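Local coordinates for putative laminarinase (Phanerochaete chrysosporium, PDB 2W39), which probably hydrolyses beta-1,3-linked glucans such as laminarin, as a secreted family 16 glycoside hydrolase of a white-rot fungus, at residues A[173-187]-A[199-213]. Sequence-based numbering, arbitrary orientation.
Sequences NSYGPSFNANGGGWY and WFFPRNAGNVPNDIA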
ATOM      1  N   ASN A 173       2.128  -7.412  13.718  1.00  6.35           N
ATOM      2  CA  ASN A 173       2.493  -6.002  13.727  1.00  6.37           C
ATOM      3  C   ASN A 173       2.909  -5.479  12.355  1.00  5.37           C
ATOM      4  O   ASN A 173       3.302  -4.332  12.224  1.00  5.71           O
ATOM      5  CB  ASN A 173       3.528  -5.698  14.815  1.00  7.04           C
ATOM      6  CG  ASN A 173       4.886  -6.343  14.552  1.00  7.28           C
ATOM      7  OD1 ASN A 173       5.157  -6.861  13.459  1.00  7.58           O
ATOM      8  ND2 ASN A 173       5.753  -6.311  15.560  1.00  8.23           N
ATOM      9  N   SER A 174       2.771  -6.321  11.330  1.00  5.76           N
ATOM     10  CA  SER A 174       2.879  -5.877   9.947  1.00  5.54           C
ATOM     11  C   SER A 174       1.711  -5.029   9.483  1.00  5.33           C
ATOM     12  O   SER A 174       1.814  -4.383   8.429  1.00  5.17           O
ATOM     13  CB  SER A 174       3.000  -7.088   9.014  1.00  6.12           C
ATOM     14  OG  SER A 174       1.816  -7.895   9.009  1.00  5.65           O
ATOM     15  N   TYR A 175       0.601  -5.011  10.228  1.00  5.22           N
ATOM     16  CA  TYR A 175      -0.600  -4.381   9.698  1.00  5.15           C
ATOM     17  C   TYR A 175      -1.537  -3.917  10.808  1.00  5.48           C
ATOM     18  O   TYR A 175      -1.572  -4.501  11.895  1.00  6.71           O
ATOM     19  CB  TYR A 175      -1.356  -5.398   8.791  1.00  5.15           C
ATOM     20  CG  TYR A 175      -2.471  -4.754   8.021  1.00  4.88           C
ATOM     21  CD1 TYR A 175      -2.192  -4.025   6.862  1.00  4.97           C
ATOM     22  CD2 TYR A 175      -3.786  -4.778   8.487  1.00  5.42           C
ATOM     23  CE1 TYR A 175      -3.191  -3.329   6.180  1.00  5.61           C
ATOM     24  CE2 TYR A 175      -4.799  -4.093   7.810  1.00  5.65           C
ATOM     25  CZ  TYR A 175      -4.489  -3.368   6.667  1.00  5.36           C
ATOM     26  OH  TYR A 175      -5.449  -2.668   5.991  1.00  5.88           O
ATOM     27  N   GLY A 176      -2.309  -2.879  10.510  1.00  5.26           N
ATOM     28  CA  GLY A 176      -3.516  -2.597  11.266  1.00  5.54           C
ATOM     29  C   GLY A 176      -3.256  -2.011  12.635  1.00  5.83           C
ATOM     30  O   GLY A 176      -2.196  -1.428  12.900  1.00  5.88           O
ATOM     31  N   PRO A 177      -4.243  -2.156  13.534  1.00  6.20           N
ATOM     32  CA  PRO A 177      -4.068  -1.711  14.915  1.00  6.66           C
ATOM     33  C   PRO A 177      -2.779  -2.234  15.563  1.00  6.57           C
ATOM     34  O   PRO A 177      -2.150  -1.501  16.339  1.00  6.43           O
ATOM     35  CB  PRO A 177      -5.313  -2.283  15.609  1.00  7.32           C
ATOM     36  CG  PRO A 177      -6.370  -2.234  14.521  1.00  8.09           C
ATOM     37  CD  PRO A 177      -5.610  -2.656  13.269  1.00  7.10           C
ATOM     38  N   SER A 178      -2.381  -3.465  15.262  1.00  6.19           N
ATOM     39  CA  SER A 178      -1.135  -4.006  15.827  1.00  6.43           C
ATOM     40  C   SER A 178       0.077  -3.169  15.375  1.00  6.22           C
ATOM     41  O   SER A 178       0.925  -2.766  16.175  1.00  6.50           O
ATOM     42  CB  SER A 178      -0.960  -5.446  15.365  1.00  6.70           C
ATOM     43  OG  SER A 178       0.238  -5.998  15.863  1.00  7.44           O
ATOM     44  N   PHE A 179       0.174  -2.919  14.074  1.00  5.55           N
ATOM     45  CA  PHE A 179       1.221  -2.065  13.509  1.00  5.18           C
ATOM     46  C   PHE A 179       1.202  -0.686  14.159  1.00  5.02           C
ATOM     47  O   PHE A 179       2.246  -0.151  14.558  1.00  5.27           O
ATOM     48  CB  PHE A 179       0.947  -2.000  12.008  1.00  4.96           C
ATOM     49  CG  PHE A 179       1.809  -1.042  11.212  1.00  4.70           C
ATOM     50  CD1 PHE A 179       2.926  -1.492  10.509  1.00  5.62           C
ATOM     51  CD2 PHE A 179       1.408   0.281  11.039  1.00  5.06           C
ATOM     52  CE1 PHE A 179       3.654  -0.636   9.683  1.00  5.63           C
ATOM     53  CE2 PHE A 179       2.132   1.154  10.197  1.00  5.49           C
ATOM     54  CZ  PHE A 179       3.243   0.692   9.534  1.00  5.49           C
ATOM     55  N   ASN A 180       0.013  -0.099  14.272  1.00  5.13           N
ATOM     56  CA  ASN A 180      -0.077   1.251  14.808  1.00  5.84           C
ATOM     57  C   ASN A 180       0.353   1.333  16.272  1.00  5.63           C
ATOM     58  O   ASN A 180       1.045   2.276  16.684  1.00  6.60           O
ATOM     59  CB  ASN A 180      -1.486   1.799  14.610  1.00  6.59           C
ATOM     60  CG  ASN A 180      -1.777   2.104  13.157  1.00  5.58           C
ATOM     61  OD1 ASN A 180      -0.848   2.341  12.373  1.00  5.73           O
ATOM     62  ND2 ASN A 180      -3.051   2.103  12.782  1.00  6.39           N
ATOM     63  N   ALA A 181      -0.058   0.340  17.061  1.00  6.53           N
ATOM     64  CA  ALA A 181       0.321   0.304  18.480  1.00  7.11           C
ATOM     65  C   ALA A 181       1.835   0.209  18.664  1.00  7.20           C
ATOM     66  O   ALA A 181       2.385   0.674  19.674  1.00  7.64           O
ATOM     67  CB  ALA A 181      -0.365  -0.883  19.143  1.00  9.18           C
ATOM     68  N   ASN A 182       2.492  -0.411  17.697  1.00  7.21           N
ATOM     69  CA  ASN A 182       3.932  -0.616  17.713  1.00  7.62           C
ATOM     70  C   ASN A 182       4.715   0.551  17.099  1.00  7.67           C
ATOM     71  O   ASN A 182       5.941   0.473  17.000  1.00  8.59           O
ATOM     72  CB  ASN A 182       4.255  -1.928  16.991  1.00  8.21           C
ATOM     73  CG  ASN A 182       5.589  -2.504  17.400  1.00  8.59           C
ATOM     74  OD1 ASN A 182       5.919  -2.564  18.592  1.00 10.62           O
ATOM     75  ND2 ASN A 182       6.375  -2.944  16.418  1.00  9.01           N
ATOM     76  N   GLY A 183       4.031   1.617  16.668  1.00  7.09           N
ATOM     77  CA  GLY A 183       4.714   2.736  16.020  1.00  6.99           C
ATOM     78  C   GLY A 183       5.078   2.499  14.564  1.00  6.42           C
ATOM     79  O   GLY A 183       5.941   3.195  14.023  1.00  6.73           O
ATOM     80  N   GLY A 184       4.441   1.522  13.938  1.00  6.15           N
ATOM     81  CA  GLY A 184       4.604   1.292  12.509  1.00  6.28           C
ATOM     82  C   GLY A 184       5.893   0.566  12.207  1.00  5.56           C
ATOM     83  O   GLY A 184       6.244  -0.414  12.881  1.00  6.09           O
ATOM     84  N   GLY A 185       6.622   1.033  11.194  1.00  5.79           N
ATOM     85  CA  GLY A 185       7.837   0.362  10.758  1.00  6.09           C
ATOM     86  C   GLY A 185       8.175   0.739   9.340  1.00  5.46           C
ATOM     87  O   GLY A 185       7.696   1.749   8.818  1.00  5.71           O
ATOM     88  N   TRP A 186       9.025  -0.078   8.732  1.00  5.03           N
ATOM     89  CA  TRP A 186       9.545   0.193   7.399  1.00  5.27           C
ATOM     90  C   TRP A 186       9.124  -0.912   6.456  1.00  5.19           C
ATOM     91  O   TRP A 186       9.208  -2.113   6.777  1.00  5.87           O
ATOM     92  CB  TRP A 186      11.069   0.249   7.393  1.00  5.94           C
ATOM     93  CG  TRP A 186      11.662   1.355   8.199  1.00  6.38           C
ATOM     94  CD1 TRP A 186      12.011   2.599   7.735  1.00  6.82           C
ATOM     95  CD2 TRP A 186      12.013   1.320   9.586  1.00  6.83           C
ATOM     96  NE1 TRP A 186      12.558   3.337   8.755  1.00  7.82           N
ATOM     97  CE2 TRP A 186      12.570   2.581   9.900  1.00  7.24           C
ATOM     98  CE3 TRP A 186      11.902   0.348  10.598  1.00  6.76           C
ATOM     99  CZ2 TRP A 186      13.040   2.900  11.183  1.00  8.10           C
ATOM    100  CZ3 TRP A 186      12.386   0.664  11.879  1.00  7.96           C
ATOM    101  CH2 TRP A 186      12.943   1.936  12.155  1.00  8.20           C
ATOM    102  N   TYR A 187       8.652  -0.511   5.284  1.00  4.67           N
ATOM    103  CA  TYR A 187       8.435  -1.427   4.158  1.00  4.91           C
ATOM    104  C   TYR A 187       9.402  -1.045   3.064  1.00  4.58           C
ATOM    105  O   TYR A 187       9.497   0.136   2.698  1.00  5.73           O
ATOM    106  CB  TYR A 187       7.000  -1.334   3.642  1.00  4.76           C
ATOM    107  CG  TYR A 187       6.052  -2.239   4.402  1.00  5.15           C
ATOM    108  CD1 TYR A 187       5.316  -1.781   5.497  1.00  5.33           C
ATOM    109  CD2 TYR A 187       5.913  -3.578   4.019  1.00  5.15           C
ATOM    110  CE1 TYR A 187       4.446  -2.647   6.180  1.00  5.63           C
ATOM    111  CE2 TYR A 187       5.075  -4.441   4.712  1.00  5.40           C
ATOM    112  CZ  TYR A 187       4.349  -3.964   5.783  1.00  5.15           C
ATOM    113  OH  TYR A 187       3.544  -4.862   6.436  1.00  5.89           O
ATOM    114  N   TRP A 199      10.362  -6.358   2.010  1.00  4.78           N
ATOM    115  CA  TRP A 199      10.751  -6.584   3.402  1.00  5.20           C
ATOM    116  C   TRP A 199       9.883  -5.709   4.297  1.00  5.26           C
ATOM    117  O   TRP A 199       9.677  -4.519   3.998  1.00  5.58           O
ATOM    118  CB  TRP A 199      12.188  -6.145   3.665  1.00  6.31           C
ATOM    119  CG  TRP A 199      13.285  -6.914   3.007  1.00  6.20           C
ATOM    120  CD1 TRP A 199      14.081  -7.860   3.590  1.00  7.10           C
ATOM    121  CD2 TRP A 199      13.761  -6.754   1.661  1.00  5.76           C
ATOM    122  NE1 TRP A 199      15.016  -8.315   2.683  1.00  7.09           N
ATOM    123  CE2 TRP A 199      14.840  -7.653   1.493  1.00  6.50           C
ATOM    124  CE3 TRP A 199      13.386  -5.927   0.587  1.00  5.94           C
ATOM    125  CZ2 TRP A 199      15.563  -7.743   0.293  1.00  6.98           C
ATOM    126  CZ3 TRP A 199      14.095  -6.020  -0.597  1.00  6.40           C
ATOM    127  CH2 TRP A 199      15.170  -6.920  -0.735  1.00  6.68           C
ATOM    128  N   PHE A 200       9.431  -6.276   5.415  1.00  4.98           N
ATOM    129  CA  PHE A 200       8.861  -5.500   6.491  1.00  5.13           C
ATOM    130  C   PHE A 200       9.739  -5.593   7.729  1.00  5.10           C
ATOM    131  O   PHE A 200      10.086  -6.693   8.139  1.00  5.83           O
ATOM    132  CB  PHE A 200       7.464  -6.007   6.873  1.00  5.55           C
ATOM    133  CG  PHE A 200       6.944  -5.339   8.106  1.00  6.28           C
ATOM    134  CD1 PHE A 200       6.788  -3.951   8.137  1.00  7.23           C
ATOM    135  CD2 PHE A 200       6.700  -6.067   9.268  1.00  7.97           C
ATOM    136  CE1 PHE A 200       6.361  -3.312   9.286  1.00  9.40           C
ATOM    137  CE2 PHE A 200       6.271  -5.393  10.435  1.00  9.94           C
ATOM    138  CZ  PHE A 200       6.111  -4.038  10.405  1.00  9.81           C
ATOM    139  N   PHE A 201      10.049  -4.447   8.339  1.00  5.07           N
ATOM    140  CA  PHE A 201      10.719  -4.384   9.644  1.00  5.97           C
ATOM    141  C   PHE A 201       9.895  -3.540  10.596  1.00  6.21           C
ATOM    142  O   PHE A 201       9.641  -2.379  10.318  1.00  6.01           O
ATOM    143  CB  PHE A 201      12.127  -3.800   9.525  1.00  6.83           C
ATOM    144  CG  PHE A 201      13.060  -4.699   8.785  1.00  7.50           C
ATOM    145  CD1 PHE A 201      13.261  -4.542   7.424  1.00  7.92           C
ATOM    146  CD2 PHE A 201      13.682  -5.756   9.436  1.00  8.60           C
ATOM    147  CE1 PHE A 201      14.088  -5.417   6.723  1.00  8.95           C
ATOM    148  CE2 PHE A 201      14.508  -6.615   8.746  1.00 10.11           C
ATOM    149  CZ  PHE A 201      14.708  -6.449   7.392  1.00  9.29           C
ATOM    150  N   PRO A 202       9.459  -4.132  11.722  0.50  6.40           N
ATOM    151  CA  PRO A 202       8.797  -3.397  12.805  0.50  6.95           C
ATOM    152  C   PRO A 202       9.610  -2.204  13.306  0.50  6.91           C
ATOM    153  O   PRO A 202      10.851  -2.233  13.278  0.50  7.19           O
ATOM    154  CB  PRO A 202       8.679  -4.459  13.907  0.50  7.47           C
ATOM    155  CG  PRO A 202       8.559  -5.755  13.138  0.50  7.61           C
ATOM    156  CD  PRO A 202       9.536  -5.578  12.012  0.50  7.10           C
ATOM    157  N   ARG A 203       8.916  -1.176  13.787  1.00  7.24           N
ATOM    158  CA  ARG A 203       9.582   0.005  14.324  1.00  7.99           C
ATOM    159  C   ARG A 203      10.638  -0.322  15.376  1.00  8.98           C
ATOM    160  O   ARG A 203      11.690   0.337  15.440  1.00  9.82           O
ATOM    161  CB  ARG A 203       8.532   0.918  14.954  1.00  7.91           C
ATOM    162  CG  ARG A 203       9.083   2.202  15.557  1.00  8.22           C
ATOM    163  CD  ARG A 203       9.705   3.124  14.515  1.00  7.68           C
ATOM    164  NE  ARG A 203       8.746   3.423  13.444  1.00  7.53           N
ATOM    165  CZ  ARG A 203       9.030   4.041  12.305  1.00  7.04           C
ATOM    166  NH1 ARG A 203      10.256   4.464  12.022  1.00  7.82           N
ATOM    167  NH2 ARG A 203       8.058   4.249  11.427  1.00  7.00           N
ATOM    168  N   ASN A 204      10.334  -1.323  16.206  1.00  9.61           N
ATOM    169  CA  ASN A 204      11.208  -1.688  17.314  1.00 11.07           C
ATOM    170  C   ASN A 204      12.159  -2.824  16.982  1.00 10.50           C
ATOM    171  O   ASN A 204      12.840  -3.352  17.873  1.00 12.44           O
ATOM    172  CB  ASN A 204      10.367  -2.019  18.552  1.00 12.36           C
ATOM    173  CG  ASN A 204       9.550  -3.287  18.379  1.00 13.71           C
ATOM    174  OD1 ASN A 204       9.134  -3.628  17.267  1.00 13.03           O
ATOM    175  ND2 ASN A 204       9.333  -4.013  19.478  1.00 17.27           N
ATOM    176  N   ALA A 205      12.267  -3.180  15.700  1.00 10.17           N
ATOM    177  CA  ALA A 205      13.154  -4.263  15.293  1.00 10.62           C
ATOM    178  C   ALA A 205      14.593  -4.017  15.701  1.00 10.57           C
ATOM    179  O   ALA A 205      15.137  -2.943  15.436  1.00 11.50           O
ATOM    180  CB  ALA A 205      13.107  -4.453  13.778  1.00 11.19           C
ATOM    181  N   GLY A 206      15.225  -5.018  16.301  1.00 10.87           N
ATOM    182  CA  GLY A 206      16.646  -4.913  16.634  1.00 11.18           C
ATOM    183  C   GLY A 206      17.538  -5.110  15.423  1.00 11.33           C
ATOM    184  O   GLY A 206      18.706  -4.698  15.431  1.00 13.12           O
ATOM    185  N   ASN A 207      16.967  -5.700  14.368  1.00 11.33           N
ATOM    186  CA  ASN A 207      17.690  -6.161  13.191  1.00 11.82           C
ATOM    187  C   ASN A 207      17.348  -5.433  11.893  1.00 11.49           C
ATOM    188  O   ASN A 207      17.642  -5.940  10.810  1.00 12.32           O
ATOM    189  CB  ASN A 207      17.494  -7.680  12.991  1.00 12.75           C
ATOM    190  CG  ASN A 207      16.072  -8.057  12.571  1.00 15.02           C
ATOM    191  OD1 ASN A 207      15.840  -9.169  12.070  1.00 19.62           O
ATOM    192  ND2 ASN A 207      15.118  -7.164  12.779  1.00 14.26           N
ATOM    193  N   VAL A 208      16.750  -4.249  11.976  1.00 10.11           N
ATOM    194  CA  VAL A 208      16.451  -3.481  10.765  1.00  9.69           C
ATOM    195  C   VAL A 208      17.756  -2.994  10.101  1.00  8.67           C
ATOM    196  O   VAL A 208      18.589  -2.360  10.754  1.00  8.49           O
ATOM    197  CB  VAL A 208      15.462  -2.299  11.034  1.00  9.91           C
ATOM    198  CG1 VAL A 208      15.943  -1.308  12.088  1.00 11.18           C
ATOM    199  CG2 VAL A 208      15.115  -1.569   9.730  1.00  9.22           C
ATOM    200  N   PRO A 209      17.953  -3.303   8.809  1.00  8.74           N
ATOM    201  CA  PRO A 209      19.129  -2.776   8.118  1.00  8.62           C
ATOM    202  C   PRO A 209      19.226  -1.259   8.218  1.00  7.95           C
ATOM    203  O   PRO A 209      18.244  -0.556   7.986  1.00  7.86           O
ATOM    204  CB  PRO A 209      18.910  -3.217   6.664  1.00  9.30           C
ATOM    205  CG  PRO A 209      18.103  -4.468   6.801  1.00  9.37           C
ATOM    206  CD  PRO A 209      17.144  -4.164   7.925  1.00  9.74           C
ATOM    207  N   ASN A 210      20.420  -0.753   8.512  1.00  8.07           N
ATOM    208  CA  ASN A 210      20.614   0.691   8.563  1.00  7.81           C
ATOM    209  C   ASN A 210      20.199   1.371   7.249  1.00  7.51           C
ATOM    210  O   ASN A 210      19.647   2.469   7.252  1.00  7.99           O
ATOM    211  CB  ASN A 210      22.051   1.032   8.942  1.00  7.91           C
ATOM    212  CG  ASN A 210      22.233   2.488   9.207  1.00  7.91           C
ATOM    213  OD1 ASN A 210      22.093   2.946  10.356  1.00 10.47           O
ATOM    214  ND2 ASN A 210      22.510   3.245   8.167  1.00  7.93           N
ATOM    215  N   ASP A 211      20.472   0.708   6.123  1.00  7.54           N
ATOM    216  CA  ASP A 211      20.082   1.241   4.813  1.00  7.52           C
ATOM    217  C   ASP A 211      18.602   1.619   4.772  1.00  7.24           C
ATOM    218  O   ASP A 211      18.223   2.635   4.194  1.00  8.25           O
ATOM    219  CB  ASP A 211      20.270   0.177   3.737  1.00  7.56           C
ATOM    220  CG  ASP A 211      21.697  -0.027   3.317  1.00  7.71           C
ATOM    221  OD1 ASP A 211      22.598   0.721   3.765  1.00  8.43           O
ATOM    222  OD2 ASP A 211      21.896  -0.952   2.502  1.00  8.15           O
ATOM    223  N   ILE A 212      17.776   0.756   5.347  1.00  6.87           N
ATOM    224  CA  ILE A 212      16.334   0.974   5.386  1.00  7.30           C
ATOM    225  C   ILE A 212      15.969   2.012   6.442  1.00  7.53           C
ATOM    226  O   ILE A 212      15.210   2.939   6.159  1.00  8.68           O
ATOM    227  CB  ILE A 212      15.598  -0.357   5.644  1.00  7.32           C
ATOM    228  CG1 ILE A 212      15.704  -1.279   4.412  1.00  7.92           C
ATOM    229  CG2 ILE A 212      14.139  -0.133   6.049  1.00  8.24           C
ATOM    230  CD1 ILE A 212      15.154  -2.666   4.622  1.00  8.85           C
ATOM    231  N   ALA A 213      16.505   1.859   7.650  1.00  8.01           N
ATOM    232  CA  ALA A 213      16.066   2.671   8.780  1.00  8.70           C
ATOM    233  C   ALA A 213      16.500   4.135   8.677  1.00  8.79           C
ATOM    234  O   ALA A 213      15.740   5.022   9.048  1.00  9.51           O
ATOM    235  CB  ALA A 213      16.552   2.047  10.067  1.00  8.96           C
TER
HETATM  236  O   HOH W   1       8.874  -6.319  16.853  1.00 32.25           O
HETATM  237  O   HOH W   2      13.759   5.290   6.648  1.00 17.79           O
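The indole of W186 is sandwiched between R203 and residues I212 and A213 of helix 210-214. On one face lies the R203 guanidinium in a cation-pi contact, CZ standing 4.4 Å from the centroid of the six-membered ring, the two planes 54° apart. The opposite face receives CA of A213, 3.9 Å from the centroid of the five-membered ring, while I212 CG2 touches W186 CB at 3.4 Å. R203 reaches the indole because its chain bends at chi2 and chi3; NE then donates a hydrogen bond to G183 O at 2.9 Å, from above the carbonyl plane, and NH2 forms a salt bridge with D88 on strand 83-89. Replacing W186 by an alanine is likely to open a gap between guanidinium and helix and leave R203 without its cation-pi partner. Backbone hydrogen bonds between W186 and F201 run both ways in this antiparallel hairpin of strands 185-191 and 195-202, part of the beta-sandwich of family 16. On the other sheet face, chi1 of F200 (172°) turns its ring so that S174 CA lies over one face in a CH-pi contact, 3.9 Å from the ring centroid. Y187 lies obliquely against the F200 ring, planes 31° apart, and its OH donates to S174 O at 2.7 Å.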